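Long-range contacts in actin-binding protein (PDB 1JO8), which binds actin filaments and regulates actin assembly by the ARP2/3 complex, its SH3 domain, the part described here, binding partners such as the kinases ARK1 and PRK1: residues 1-9 and 50-58; 15-26 and 38-49. All coordinates share one frame; numbering follows the deposited sequence. Where two conformers were deposited one is given.

Interaction 1: residues 1-9 and 50-58; sequences PWATAEYDY and PSNYVSLGN. With SO4 (sulfate ion), chain C.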
loop_
_atom_site.group_PDB
_atom_site.type_symbol
_atom_site.label_atom_id
_atom_site.label_comp_id
_atom_site.label_asym_id
_atom_site.label_seq_id
_atom_site.Cartn_x
_atom_site.Cartn_y
_atom_site.Cartn_z
ATOM N N PRO A 1 -0.167 -9.340 -6.866
ATOM C CA PRO A 1 1.201 -8.821 -7.036
ATOM C C PRO A 1 1.598 -8.022 -5.812
ATOM O O PRO A 1 0.801 -7.789 -4.901
ATOM C CB PRO A 1 1.053 -7.906 -8.265
ATOM C CG PRO A 1 -0.285 -7.322 -8.116
ATOM C CD PRO A 1 -1.126 -8.413 -7.494
ATOM N N TRP A 2 2.861 -7.659 -5.755
ATOM C CA TRP A 2 3.385 -6.716 -4.779
ATOM C C TRP A 2 3.866 -5.450 -5.491
ATOM O O TRP A 2 4.028 -5.413 -6.700
ATOM C CB TRP A 2 4.497 -7.346 -3.938
ATOM C CG TRP A 2 5.708 -7.848 -4.697
ATOM C CD1 TRP A 2 5.901 -9.106 -5.181
ATOM C CD2 TRP A 2 6.897 -7.123 -4.997
ATOM N NE1 TRP A 2 7.132 -9.196 -5.770
ATOM C CE2 TRP A 2 7.773 -8.001 -5.660
ATOM C CE3 TRP A 2 7.332 -5.827 -4.736
ATOM C CZ2 TRP A 2 9.035 -7.606 -6.110
ATOM C CZ3 TRP A 2 8.583 -5.453 -5.172
ATOM C CH2 TRP A 2 9.414 -6.339 -5.852
ATOM N N ALA A 3 4.081 -4.411 -4.707
ATOM C CA ALA A 3 4.471 -3.119 -5.218
ATOM C C ALA A 3 5.447 -2.426 -4.290
ATOM O O ALA A 3 5.588 -2.788 -3.120
ATOM C CB ALA A 3 3.222 -2.248 -5.378
ATOM N N THR A 4 6.105 -1.408 -4.818
ATOM C CA THR A 4 7.038 -0.577 -4.067
ATOM C C THR A 4 6.438 0.818 -3.942
ATOM O O THR A 4 5.954 1.382 -4.921
ATOM C CB THR A 4 8.392 -0.484 -4.792
ATOM O OG1 THR A 4 8.899 -1.811 -4.987
ATOM C CG2 THR A 4 9.406 0.255 -3.950
ATOM N N ALA A 5 6.416 1.348 -2.730
ATOM C CA ALA A 5 5.912 2.692 -2.516
ATOM C C ALA A 5 6.804 3.708 -3.199
ATOM O O ALA A 5 8.031 3.713 -3.043
ATOM C CB ALA A 5 5.867 2.983 -1.024
ATOM N N GLU A 6 6.173 4.592 -3.958
ATOM C CA GLU A 6 6.902 5.671 -4.619
ATOM C C GLU A 6 6.980 6.913 -3.744
ATOM O O GLU A 6 7.896 7.722 -3.917
ATOM C CB GLU A 6 6.182 6.038 -5.902
ATOM C CG GLU A 6 6.261 4.982 -6.987
ATOM C CD GLU A 6 7.557 5.060 -7.772
ATOM O OE1 GLU A 6 8.179 6.151 -7.803
ATOM O OE2 GLU A 6 7.941 4.040 -8.383
ATOM N N TYR A 7 6.029 7.070 -2.823
ATOM C CA TYR A 7 5.948 8.243 -1.957
ATOM C C TYR A 7 5.484 7.755 -0.605
ATOM O O TYR A 7 4.790 6.741 -0.525
ATOM C CB TYR A 7 4.940 9.276 -2.503
ATOM C CG TYR A 7 5.235 9.705 -3.916
ATOM C CD1 TYR A 7 6.311 10.530 -4.160
ATOM C CD2 TYR A 7 4.502 9.238 -5.003
ATOM C CE1 TYR A 7 6.645 10.944 -5.438
ATOM C CE2 TYR A 7 4.844 9.632 -6.308
ATOM C CZ TYR A 7 5.928 10.478 -6.495
ATOM O OH TYR A 7 6.282 10.909 -7.768
ATOM N N ASP A 8 5.799 8.490 0.445
ATOM C CA ASP A 8 5.276 8.203 1.769
ATOM C C ASP A 8 3.760 8.381 1.751
ATOM O O ASP A 8 3.265 9.312 1.100
ATOM C CB ASP A 8 5.795 9.197 2.830
ATOM C CG ASP A 8 7.271 9.146 3.100
ATOM O OD1 ASP A 8 8.017 8.323 2.539
ATOM O OD2 ASP A 8 7.746 9.972 3.914
ATOM N N TYR A 9 3.031 7.542 2.478
ATOM C CA TYR A 9 1.588 7.702 2.632
ATOM C C TYR A 9 1.271 7.622 4.103
ATOM O O TYR A 9 1.660 6.663 4.782
ATOM C CB TYR A 9 0.753 6.651 1.883
ATOM C CG TYR A 9 -0.716 6.893 2.126
ATOM C CD1 TYR A 9 -1.347 7.980 1.552
ATOM C CD2 TYR A 9 -1.452 6.115 3.002
ATOM C CE1 TYR A 9 -2.652 8.286 1.822
ATOM C CE2 TYR A 9 -2.778 6.406 3.267
ATOM C CZ TYR A 9 -3.363 7.488 2.689
ATOM O OH TYR A 9 -4.677 7.842 2.952
ATOM N N PRO A 50 -4.038 4.605 -1.386
ATOM C CA PRO A 50 -4.340 5.131 -2.718
ATOM C C PRO A 50 -3.373 4.530 -3.711
ATOM O O PRO A 50 -2.164 4.497 -3.521
ATOM C CB PRO A 50 -4.142 6.650 -2.553
ATOM C CG PRO A 50 -4.010 6.891 -1.099
ATOM C CD PRO A 50 -3.416 5.633 -0.529
ATOM N N SER A 51 -3.918 4.004 -4.802
ATOM C CA SER A 51 -3.115 3.242 -5.746
ATOM C C SER A 51 -1.966 4.028 -6.369
ATOM O O SER A 51 -0.923 3.454 -6.697
ATOM C CB SER A 51 -4.019 2.691 -6.834
ATOM O OG SER A 51 -4.518 3.744 -7.612
ATOM N N ASN A 52 -2.117 5.339 -6.529
ATOM C CA ASN A 52 -1.067 6.113 -7.165
ATOM C C ASN A 52 0.188 6.284 -6.287
ATOM O O ASN A 52 1.195 6.815 -6.730
ATOM C CB ASN A 52 -1.615 7.487 -7.660
ATOM C CG ASN A 52 -2.825 7.344 -8.677
ATOM O OD1 ASN A 52 -2.643 7.495 -9.865
ATOM N ND2 ASN A 52 -4.034 7.044 -8.178
ATOM N N TYR A 53 0.166 5.831 -5.036
ATOM C CA TYR A 53 1.355 5.926 -4.194
ATOM C C TYR A 53 2.354 4.789 -4.421
ATOM O O TYR A 53 3.429 4.829 -3.840
ATOM C CB TYR A 53 1.005 6.012 -2.699
ATOM C CG TYR A 53 0.562 7.378 -2.282
ATOM C CD1 TYR A 53 -0.669 7.893 -2.679
ATOM C CD2 TYR A 53 1.363 8.168 -1.503
ATOM C CE1 TYR A 53 -1.067 9.159 -2.311
ATOM C CE2 TYR A 53 0.971 9.432 -1.129
ATOM C CZ TYR A 53 -0.245 9.924 -1.541
ATOM O OH TYR A 53 -0.611 11.205 -1.168
ATOM N N VAL A 54 2.005 3.783 -5.214
ATOM C CA VAL A 54 2.882 2.628 -5.418
ATOM C C VAL A 54 3.066 2.316 -6.890
ATOM O O VAL A 54 2.286 2.742 -7.741
ATOM C CB VAL A 54 2.341 1.342 -4.702
ATOM C CG1 VAL A 54 1.961 1.626 -3.253
ATOM C CG2 VAL A 54 1.167 0.770 -5.440
ATOM N N SER A 55 4.096 1.542 -7.180
ATOM C CA SER A 55 4.372 1.026 -8.505
ATOM C C SER A 55 4.578 -0.488 -8.405
ATOM O O SER A 55 5.356 -0.914 -7.576
ATOM C CB SER A 55 5.623 1.694 -9.036
ATOM O OG SER A 55 6.020 1.085 -10.232
ATOM N N LEU A 56 3.880 -1.303 -9.193
ATOM C CA LEU A 56 4.020 -2.764 -9.064
ATOM C C LEU A 56 5.467 -3.196 -9.288
ATOM O O LEU A 56 6.190 -2.643 -10.118
ATOM C CB LEU A 56 3.093 -3.519 -10.002
ATOM C CG LEU A 56 1.614 -3.210 -9.850
ATOM C CD1 LEU A 56 0.815 -4.218 -10.670
ATOM C CD2 LEU A 56 1.138 -3.252 -8.430
ATOM N N GLY A 57 5.894 -4.178 -8.504
ATOM C CA GLY A 57 7.238 -4.730 -8.631
ATOM C C GLY A 57 8.321 -3.802 -8.126
ATOM O O GLY A 57 8.041 -2.833 -7.396
ATOM N N ASN A 58 9.564 -4.118 -8.508
ATOM C CA ASN A 58 10.749 -3.383 -8.070
ATOM C C ASN A 58 10.969 -2.134 -8.909
ATOM O O ASN A 58 10.776 -2.149 -10.133
ATOM C CB ASN A 58 12.000 -4.301 -8.075
ATOM C CG ASN A 58 12.596 -4.484 -6.690
ATOM O OD1 ASN A 58 12.537 -3.607 -5.836
ATOM N ND2 ASN A 58 13.180 -5.657 -6.468
HETATM S S SO4 C . 3.971 3.288 -12.405
HETATM O O1 SO4 C . 4.563 4.500 -11.858
HETATM O O2 SO4 C . 4.997 2.261 -12.557
HETATM O O3 SO4 C . 2.952 2.819 -11.481
HETATM O O4 SO4 C . 3.352 3.577 -13.711
#
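Trp2 lays the six-membered part of its indole over Gly57, whose CA stands 3.9 Å from that ring's centroid; CG, set between the backbone N and the carbonyl carbon (chi1 60°), swings the ring over the other chain end. Trp2 O takes a nearly straight bond from Gly57 N. Ala3 CB packs on Val54 CG2 (3.7 Å) and Leu56 CD2. Thr4 and Ser55 form the hydrogen-bonded antiparallel pair, bonded both ways through their backbones, and Thr4 OG1 donates to Gly57 O at 2.8 Å. This pairing joins strands 3-5 and 54-56, the first and last of the SH3 beta-barrel, bringing both chain ends to one side of the domain. Ala5 to Tyr9 are the AEYDY form of the SH3 ALYDY motif, and Tyr7, Tyr9, Pro50 and Tyr53 probably line the groove for proline-rich peptides, as in other SH3 domains. Glu6 N donates to Tyr53 O, and Glu6 OE2 lies beside Ser55 CB; Ser55 OG donates to O2 of a sulfate, probably from the crystallisation liquor. Tyr7 CB touches Tyr53 CD2. Tyr9, with CG anti to the backbone N (chi1 179°), points its CD1 edge at the Tyr53 face in a T-shaped pair, planes at 73°, and receives Pro50 CD over its ring centre, 3.6 Å from the centroid. A serine here would probably leave Pro50 and the Tyr53 face without their aromatic partner, and Glu16 without its hydroxyl bond.

Interaction 2: residues 15-26 and 38-49; sequences NELTFVENDKII and GELEKDGSKGLF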
loop_
_atom_site.group_PDB
_atom_site.type_symbol
_atom_site.label_atom_id
_atom_site.label_comp_id
_atom_site.label_asym_id
_atom_site.label_seq_id
_atom_site.Cartn_x
_atom_site.Cartn_y
_atom_site.Cartn_z
ATOM N N ASN A 15 -8.702 2.239 8.775
ATOM C CA ASN A 15 -8.632 1.153 7.791
ATOM C C ASN A 15 -7.527 1.317 6.746
ATOM O O ASN A 15 -7.453 0.519 5.815
ATOM C CB ASN A 15 -10.000 0.943 7.110
ATOM C CG ASN A 15 -10.426 2.117 6.270
ATOM O OD1 ASN A 15 -9.712 3.066 6.091
ATOM N ND2 ASN A 15 -11.646 2.039 5.724
ATOM N N GLU A 16 -6.644 2.302 6.924
ATOM C CA GLU A 16 -5.600 2.600 5.949
ATOM C C GLU A 16 -4.230 2.160 6.416
ATOM O O GLU A 16 -3.964 2.047 7.617
ATOM C CB GLU A 16 -5.556 4.106 5.688
ATOM C CG GLU A 16 -6.801 4.585 4.974
ATOM C CD GLU A 16 -6.882 6.075 4.803
ATOM O OE1 GLU A 16 -5.864 6.755 5.036
ATOM O OE2 GLU A 16 -7.967 6.565 4.422
ATOM N N LEU A 17 -3.346 1.888 5.451
ATOM C CA LEU A 17 -1.928 1.667 5.733
ATOM C C LEU A 17 -1.212 2.996 5.903
ATOM O O LEU A 17 -1.671 4.046 5.447
ATOM C CB LEU A 17 -1.258 0.962 4.558
ATOM C CG LEU A 17 -1.688 -0.461 4.237
ATOM C CD1 LEU A 17 -1.009 -0.989 2.980
ATOM C CD2 LEU A 17 -1.339 -1.330 5.399
ATOM N N THR A 18 -0.067 2.922 6.546
ATOM C CA THR A 18 0.911 3.994 6.635
ATOM C C THR A 18 2.231 3.393 6.164
ATOM O O THR A 18 2.597 2.321 6.612
ATOM C CB THR A 18 1.055 4.486 8.084
ATOM O OG1 THR A 18 -0.151 5.140 8.467
ATOM C CG2 THR A 18 2.188 5.507 8.247
ATOM N N PHE A 19 2.945 4.053 5.268
ATOM C CA PHE A 19 4.195 3.522 4.771
ATOM C C PHE A 19 5.068 4.639 4.273
ATOM O O PHE A 19 4.599 5.758 4.136
ATOM C CB PHE A 19 3.965 2.447 3.707
ATOM C CG PHE A 19 3.100 2.870 2.545
ATOM C CD1 PHE A 19 3.584 3.675 1.522
ATOM C CD2 PHE A 19 1.809 2.390 2.442
ATOM C CE1 PHE A 19 2.790 3.999 0.441
ATOM C CE2 PHE A 19 1.015 2.712 1.358
ATOM C CZ PHE A 19 1.504 3.524 0.369
ATOM N N VAL A 20 6.331 4.326 3.990
ATOM C CA VAL A 20 7.265 5.303 3.453
ATOM C C VAL A 20 7.780 4.836 2.105
ATOM O O VAL A 20 7.699 3.656 1.774
ATOM C CB VAL A 20 8.444 5.584 4.415
ATOM C CG1 VAL A 20 7.935 6.296 5.662
ATOM C CG2 VAL A 20 9.176 4.311 4.769
ATOM N N GLU A 21 8.312 5.772 1.332
ATOM C CA GLU A 21 8.911 5.499 0.050
ATOM C C GLU A 21 9.835 4.294 0.191
ATOM O O GLU A 21 10.613 4.187 1.145
ATOM C CB GLU A 21 9.727 6.724 -0.407
ATOM C CG GLU A 21 10.173 6.618 -1.873
ATOM C CD GLU A 21 11.097 7.730 -2.340
ATOM O OE1 GLU A 21 11.296 8.683 -1.571
ATOM O OE2 GLU A 21 11.616 7.650 -3.478
ATOM N N ASN A 22 9.762 3.404 -0.785
ATOM C CA ASN A 22 10.547 2.183 -0.860
ATOM C C ASN A 22 10.067 1.017 -0.038
ATOM O O ASN A 22 10.535 -0.085 -0.248
ATOM C CB ASN A 22 12.024 2.426 -0.684
ATOM C CG ASN A 22 12.583 3.231 -1.817
ATOM O OD1 ASN A 22 12.176 3.064 -2.979
ATOM N ND2 ASN A 22 13.476 4.157 -1.492
ATOM N N ASP A 23 9.086 1.216 0.822
ATOM C CA ASP A 23 8.471 0.070 1.480
ATOM C C ASP A 23 7.722 -0.754 0.444
ATOM O O ASP A 23 7.178 -0.215 -0.510
ATOM C CB ASP A 23 7.456 0.513 2.536
ATOM C CG ASP A 23 8.062 1.050 3.783
ATOM O OD1 ASP A 23 9.291 0.892 4.004
ATOM O OD2 ASP A 23 7.293 1.632 4.604
ATOM N N LYS A 24 7.676 -2.058 0.640
ATOM C CA LYS A 24 6.925 -2.952 -0.217
ATOM C C LYS A 24 5.545 -3.263 0.362
ATOM O O LYS A 24 5.383 -3.395 1.574
ATOM C CB LYS A 24 7.697 -4.245 -0.435
ATOM C CG LYS A 24 8.941 -4.047 -1.271
ATOM C CD LYS A 24 9.649 -5.396 -1.458
ATOM C CE LYS A 24 10.882 -5.283 -2.352
ATOM N NZ LYS A 24 11.584 -6.614 -2.487
ATOM N N ILE A 25 4.553 -3.301 -0.511
ATOM C CA ILE A 25 3.178 -3.621 -0.151
ATOM C C ILE A 25 2.885 -4.896 -0.932
ATOM O O ILE A 25 3.039 -4.931 -2.153
ATOM C CB ILE A 25 2.212 -2.508 -0.562
ATOM C CG1 ILE A 25 2.475 -1.235 0.213
ATOM C CG2 ILE A 25 0.787 -2.975 -0.265
ATOM C CD1 ILE A 25 3.544 -0.284 -0.320
ATOM N N ILE A 26 2.465 -5.937 -0.237
ATOM C CA ILE A 26 2.306 -7.259 -0.816
ATOM C C ILE A 26 0.853 -7.713 -0.813
ATOM O O ILE A 26 -0.011 -7.129 -0.142
ATOM C CB ILE A 26 3.217 -8.296 -0.096
ATOM C CG1 ILE A 26 2.693 -8.636 1.289
ATOM C CG2 ILE A 26 4.654 -7.786 -0.019
ATOM C CD1 ILE A 26 3.447 -9.813 1.921
ATOM N N GLY A 38 -3.773 -3.918 0.709
ATOM C CA GLY A 38 -2.542 -4.670 0.710
ATOM C C GLY A 38 -2.000 -4.857 2.108
ATOM O O GLY A 38 -2.597 -4.401 3.086
ATOM N N GLU A 39 -0.856 -5.512 2.170
ATOM C CA GLU A 39 -0.190 -5.853 3.409
ATOM C C GLU A 39 1.236 -5.326 3.374
ATOM O O GLU A 39 1.948 -5.508 2.392
ATOM C CB GLU A 39 -0.178 -7.364 3.562
ATOM C CG GLU A 39 0.657 -7.870 4.723
ATOM C CD GLU A 39 0.775 -9.386 4.793
ATOM O OE1 GLU A 39 -0.036 -10.065 4.124
ATOM O OE2 GLU A 39 1.641 -9.879 5.566
ATOM N N LEU A 40 1.697 -4.676 4.425
ATOM C CA LEU A 40 3.090 -4.259 4.409
ATOM C C LEU A 40 4.039 -5.427 4.564
ATOM O O LEU A 40 3.911 -6.225 5.497
ATOM C CB LEU A 40 3.399 -3.254 5.496
ATOM C CG LEU A 40 2.664 -1.925 5.426
ATOM C CD1 LEU A 40 3.201 -0.957 6.483
ATOM C CD2 LEU A 40 2.710 -1.311 4.070
ATOM N N GLU A 41 5.050 -5.485 3.708
ATOM C CA GLU A 41 6.092 -6.471 3.886
ATOM C C GLU A 41 6.748 -6.318 5.262
ATOM O O GLU A 41 7.124 -7.307 5.909
ATOM C CB GLU A 41 7.166 -6.269 2.801
ATOM C CG GLU A 41 8.352 -7.200 2.953
ATOM C CD GLU A 41 9.649 -6.751 2.257
ATOM O OE1 GLU A 41 9.820 -5.558 1.936
ATOM O OE2 GLU A 41 10.496 -7.636 1.987
ATOM N N LYS A 42 6.939 -5.088 5.712
ATOM C CA LYS A 42 7.786 -4.916 6.893
ATOM C C LYS A 42 7.166 -5.311 8.207
ATOM O O LYS A 42 7.890 -5.575 9.173
ATOM C CB LYS A 42 8.335 -3.492 6.964
ATOM C CG LYS A 42 7.311 -2.458 7.323
ATOM C CD LYS A 42 7.878 -1.042 7.104
ATOM C CE LYS A 42 6.936 0.034 7.547
ATOM N NZ LYS A 42 7.561 1.360 7.326
ATOM N N ASP A 43 5.837 -5.357 8.302
ATOM C CA ASP A 43 5.200 -5.619 9.585
ATOM C C ASP A 43 3.913 -6.416 9.544
ATOM O O ASP A 43 3.328 -6.638 10.589
ATOM C CB ASP A 43 4.994 -4.310 10.370
ATOM C CG ASP A 43 4.021 -3.346 9.743
ATOM O OD1 ASP A 43 3.265 -3.710 8.802
ATOM O OD2 ASP A 43 3.958 -2.162 10.164
ATOM N N GLY A 44 3.433 -6.811 8.369
ATOM C CA GLY A 44 2.208 -7.590 8.320
ATOM C C GLY A 44 0.930 -6.801 8.494
ATOM O O GLY A 44 -0.134 -7.402 8.485
ATOM N N SER A 45 0.989 -5.480 8.641
ATOM C CA SER A 45 -0.237 -4.673 8.775
ATOM C C SER A 45 -0.961 -4.663 7.431
ATOM O O SER A 45 -0.346 -4.789 6.393
ATOM C CB SER A 45 0.055 -3.255 9.255
ATOM O OG SER A 45 0.887 -2.536 8.401
ATOM N N LYS A 46 -2.287 -4.536 7.466
ATOM C CA LYS A 46 -3.093 -4.581 6.259
ATOM C C LYS A 46 -4.022 -3.404 6.241
ATOM O O LYS A 46 -4.456 -2.921 7.291
ATOM C CB LYS A 46 -3.930 -5.857 6.208
ATOM C CG LYS A 46 -3.096 -7.110 6.172
ATOM C CD LYS A 46 -3.900 -8.352 5.867
ATOM C CE LYS A 46 -3.032 -9.591 6.023
ATOM N NZ LYS A 46 -3.564 -10.810 5.325
ATOM N N GLY A 47 -4.361 -2.931 5.052
ATOM C CA GLY A 47 -5.278 -1.819 4.938
ATOM C C GLY A 47 -5.333 -1.249 3.544
ATOM O O GLY A 47 -4.662 -1.727 2.622
ATOM N N LEU A 48 -6.126 -0.202 3.410
ATOM C CA LEU A 48 -6.321 0.484 2.160
ATOM C C LEU A 48 -5.264 1.546 1.933
ATOM O O LEU A 48 -4.730 2.141 2.885
ATOM C CB LEU A 48 -7.686 1.166 2.170
ATOM C CG LEU A 48 -8.902 0.260 2.121
ATOM C CD1 LEU A 48 -10.132 1.064 2.436
ATOM C CD2 LEU A 48 -9.019 -0.388 0.746
ATOM N N PHE A 49 -4.994 1.829 0.666
ATOM C CA PHE A 49 -4.051 2.867 0.325
ATOM C C PHE A 49 -4.377 3.354 -1.070
ATOM O O PHE A 49 -4.958 2.595 -1.866
ATOM C CB PHE A 49 -2.606 2.368 0.409
ATOM C CG PHE A 49 -2.285 1.260 -0.544
ATOM C CD1 PHE A 49 -2.591 -0.061 -0.264
ATOM C CD2 PHE A 49 -1.729 1.539 -1.771
ATOM C CE1 PHE A 49 -2.315 -1.059 -1.180
ATOM C CE2 PHE A 49 -1.461 0.544 -2.673
ATOM C CZ PHE A 49 -1.751 -0.754 -2.389
HETATM O O HOH W 1 0.152 0.280 8.236
HETATM O O HOH W 2 10.550 1.486 6.458
HETATM O O HOH W 3 6.756 -2.711 3.984
HETATM O O HOH W 4 9.307 -3.141 2.878
HETATM O O HOH W 5 12.449 -7.416 -0.032
#
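Asp23 and Lys42 make the salt bridge of this contact: NZ approaches OD2 at 2.7 Å on the syn side, 30° out of the carboxylate plane. Val20 N reaches the same oxygen from the opposite face, so two donors grip OD2 and fix the carboxylate's rotation, while a water links OD1 to NZ. Lys24 and Glu41 run side by side, Glu41 OE1 resting against Lys24 CB and CD, and a water bridges Lys24 NZ to Glu41 OE2. Backbone bonds pair Ile26 with Glu39 in both directions; Glu41 N closes on Lys24 O. Farther along, Leu48 N donates to Asn15 O and Leu17 N to Leu48 O. Among apolar contacts, Leu17 CD1 meets Leu40 CD2 at 3.9 Å and Phe49 CD1 at 3.7 Å, and its CD2 rests on Gly47 N, where a side chain on the glycine would collide with Asn15 O. Ile25 and Leu40 lie side by side, CG1 against CD2, and Ile25 CG2 touches Phe49 CE1. Phe19 CE2 meets Phe49 CB at 3.8 Å, and the Phe19 edge turns toward the Phe49 face in an offset edge-to-face pair, planes at 78°. Segment 15-26 thus carries an RT-loop arm, the type II diverging turn Val20-Asp23 and the start of strand 24-29, laid against the distal hairpin of strands 35-40 and 46-50 around the hydrophobic core of an SH3 domain.

The centres of the two interactions lie about 9 Å apart, and both belong to the single SH3 domain. Along the chain the order is 1-9, 15-26, 38-49, 50-58, so interaction 1 brings the ends together and interaction 2 falls wholly between them. Strands 3-5 and 24-29 are sheet neighbours, and Ala3 N meets Ile25 O at 2.8 Å, a probable hydrogen bond that carries the pairing from one contact into the other. A second probable hydrogen bond runs from Tyr9 OH to Glu16 OE1 at 2.6 Å. Packing of Phe19, Ile25 and Phe49 on Val54 contributes to the hydrophobic core that both contacts share. Together they tie chain ends, RT loop and distal hairpin into one compact domain.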